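Local coordinates for putative lipoprotein (Campylobacter jejuni subsp. jejuni, PDB 4GIO) that is of unknown function but is a putative bacterial lipoprotein whose domain adopts a variant of the immunoglobulin fold, at residues N12-G17 with F99-K104. Numbering follows the deposited sequence.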
loop_
_atom_site.group_PDB
_atom_site.type_symbol
_atom_site.label_atom_id
_atom_site.label_comp_id
_atom_site.label_asym_id
_atom_site.label_seq_id
_atom_site.Cartn_x
_atom_site.Cartn_y
_atom_site.Cartn_z
ATOM N N ASN A 12 8.595 3.236 -7.647
ATOM C CA ASN A 12 7.385 3.237 -8.449
ATOM C C ASN A 12 6.301 2.293 -7.817
ATOM O O ASN A 12 5.224 2.088 -8.370
ATOM C CB ASN A 12 7.690 2.887 -9.896
ATOM C CG ASN A 12 6.561 3.307 -10.837
ATOM O OD1 ASN A 12 5.450 2.741 -10.779
ATOM N ND2 ASN A 12 6.821 4.321 -11.695
ATOM N N THR A 13 6.615 1.730 -6.650
ATOM C CA THR A 13 5.673 0.882 -5.921
ATOM C C THR A 13 4.773 1.688 -4.989
ATOM O O THR A 13 3.542 1.491 -4.953
ATOM C CB THR A 13 6.421 -0.191 -5.133
ATOM O OG1 THR A 13 7.277 -0.922 -6.028
ATOM C CG2 THR A 13 5.457 -1.156 -4.496
ATOM N N VAL A 14 5.373 2.614 -4.228
ATOM C CA VAL A 14 4.558 3.484 -3.403
ATOM C C VAL A 14 4.617 4.891 -3.983
ATOM O O VAL A 14 5.691 5.420 -4.193
ATOM C CB VAL A 14 5.016 3.466 -1.968
ATOM C CG1 VAL A 14 3.936 4.210 -1.043
ATOM C CG2 VAL A 14 5.250 2.082 -1.536
ATOM N N ILE A 15 3.470 5.457 -4.333
ATOM C CA ILE A 15 3.429 6.756 -4.976
ATOM C C ILE A 15 2.786 7.741 -3.974
ATOM O O ILE A 15 1.594 7.613 -3.649
ATOM C CB ILE A 15 2.536 6.699 -6.204
ATOM C CG1 ILE A 15 3.104 5.626 -7.153
ATOM C CG2 ILE A 15 2.493 8.099 -6.903
ATOM C CD1 ILE A 15 2.060 5.119 -8.118
ATOM N N LEU A 16 3.551 8.717 -3.523
ATOM C CA LEU A 16 3.070 9.725 -2.526
ATOM C C LEU A 16 2.692 11.026 -3.167
ATOM O O LEU A 16 3.424 11.531 -3.999
ATOM C CB LEU A 16 4.195 10.004 -1.519
ATOM C CG LEU A 16 4.846 8.849 -0.791
ATOM C CD1 LEU A 16 5.885 9.451 0.158
ATOM C CD2 LEU A 16 3.772 8.114 0.025
ATOM N N GLY A 17 1.577 11.635 -2.750
ATOM C CA GLY A 17 1.186 12.902 -3.267
ATOM C C GLY A 17 2.145 14.024 -2.768
ATOM O O GLY A 17 2.889 13.843 -1.788
ATOM N N PHE A 99 2.457 -5.104 -6.415
ATOM C CA PHE A 99 1.364 -4.167 -6.076
ATOM C C PHE A 99 1.859 -2.728 -6.332
ATOM O O PHE A 99 3.036 -2.494 -6.480
ATOM C CB PHE A 99 0.976 -4.316 -4.588
ATOM C CG PHE A 99 2.052 -3.764 -3.612
ATOM C CD1 PHE A 99 3.163 -4.528 -3.278
ATOM C CD2 PHE A 99 1.930 -2.492 -3.031
ATOM C CE1 PHE A 99 4.161 -4.077 -2.385
ATOM C CE2 PHE A 99 2.928 -2.004 -2.096
ATOM C CZ PHE A 99 4.049 -2.787 -1.796
ATOM N N ARG A 100 0.926 -1.806 -6.401
ATOM C CA ARG A 100 1.221 -0.366 -6.438
ATOM C C ARG A 100 0.314 0.304 -5.413
ATOM O O ARG A 100 -0.849 -0.019 -5.325
ATOM C CB ARG A 100 0.941 0.195 -7.802
ATOM C CG ARG A 100 1.454 1.603 -8.030
ATOM C CD ARG A 100 1.308 2.034 -9.545
ATOM N NE ARG A 100 2.446 1.433 -10.270
ATOM C CZ ARG A 100 2.361 0.578 -11.288
ATOM N NH1 ARG A 100 1.194 0.261 -11.828
ATOM N NH2 ARG A 100 3.486 0.072 -11.782
ATOM N N LEU A 101 0.868 1.218 -4.617
ATOM C CA LEU A 101 0.128 1.837 -3.546
ATOM C C LEU A 101 0.158 3.349 -3.724
ATOM O O LEU A 101 1.227 3.928 -3.713
ATOM C CB LEU A 101 0.687 1.430 -2.171
ATOM C CG LEU A 101 0.100 2.144 -0.940
ATOM C CD1 LEU A 101 -1.410 1.818 -0.745
ATOM C CD2 LEU A 101 0.842 1.724 0.353
ATOM N N GLU A 102 -0.993 3.976 -3.895
ATOM C CA GLU A 102 -0.999 5.439 -3.911
ATOM C C GLU A 102 -1.407 5.982 -2.522
ATOM O O GLU A 102 -2.298 5.444 -1.911
ATOM C CB GLU A 102 -2.048 5.936 -4.922
ATOM C CG GLU A 102 -1.739 5.540 -6.325
ATOM C CD GLU A 102 -2.876 5.945 -7.289
ATOM O OE1 GLU A 102 -3.824 6.589 -6.840
ATOM O OE2 GLU A 102 -2.801 5.673 -8.495
ATOM N N ILE A 103 -0.758 7.021 -2.051
ATOM C CA ILE A 103 -1.113 7.665 -0.804
ATOM C C ILE A 103 -1.155 9.178 -0.981
ATOM O O ILE A 103 -0.263 9.764 -1.498
ATOM C CB ILE A 103 -0.137 7.332 0.362
ATOM C CG1 ILE A 103 0.145 5.867 0.439
ATOM C CG2 ILE A 103 -0.675 7.796 1.716
ATOM C CD1 ILE A 103 1.174 5.519 1.377
ATOM N N LYS A 104 -2.244 9.763 -0.550
ATOM C CA LYS A 104 -2.368 11.239 -0.613
ATOM C C LYS A 104 -2.902 11.735 0.716
ATOM O O LYS A 104 -3.495 10.955 1.452
ATOM C CB LYS A 104 -3.347 11.636 -1.694
ATOM C CG LYS A 104 -4.740 10.973 -1.561
ATOM C CD LYS A 104 -5.755 11.569 -2.564
ATOM C CE LYS A 104 -7.119 10.777 -2.581
ATOM N NZ LYS A 104 -7.832 10.932 -3.912
HETATM O O HOH W 1 5.538 -2.358 -7.840
#
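Thr-13 and Leu-101 begin a ladder of four backbone hydrogen bonds between parallel strands, Leu-101 N giving to Thr-13 O at 2.7 Å. Ile-15 then uses both its backbone polar atoms, its N giving to Leu-101 O and its O accepting from Ile-103 N, before Gly-17 N closes the series on Ile-103 O at 2.9 Å. Beside these bonds, CA-H...O contacts from Val-14 and Leu-16 reach the same two carbonyls of the longer strand. The pairing sets the short strand 14-16 at the margin of a four-stranded sheet; 98-105 is antiparallel to 50-59 on its other flank, within the two-sheet immunoglobulin-like fold. Apolar packing fills the face turned to the second sheet: Ile-103 CD1 meets Val-14 CG1 and Leu-16 CD2, each at 3.9 Å, and Val-14 also touches Phe-28. Thr-13 CG2, anti to the backbone N, sits over one face of the Phe-99 ring, 3.7 Å from its centroid, in a CH-pi contact, while a water bridges Thr-13 OG1 and Phe-99 O. On the opposite face of the sheet, with Glu-102, Ile-15 CD1 lies 3.5 Å from Arg-100 CD. A bend at chi3 (-80°) places Arg-100 NE for weak hydrogen bonds to Asn-12 O and OD1, the amide plane nearly perpendicular to the guanidinium.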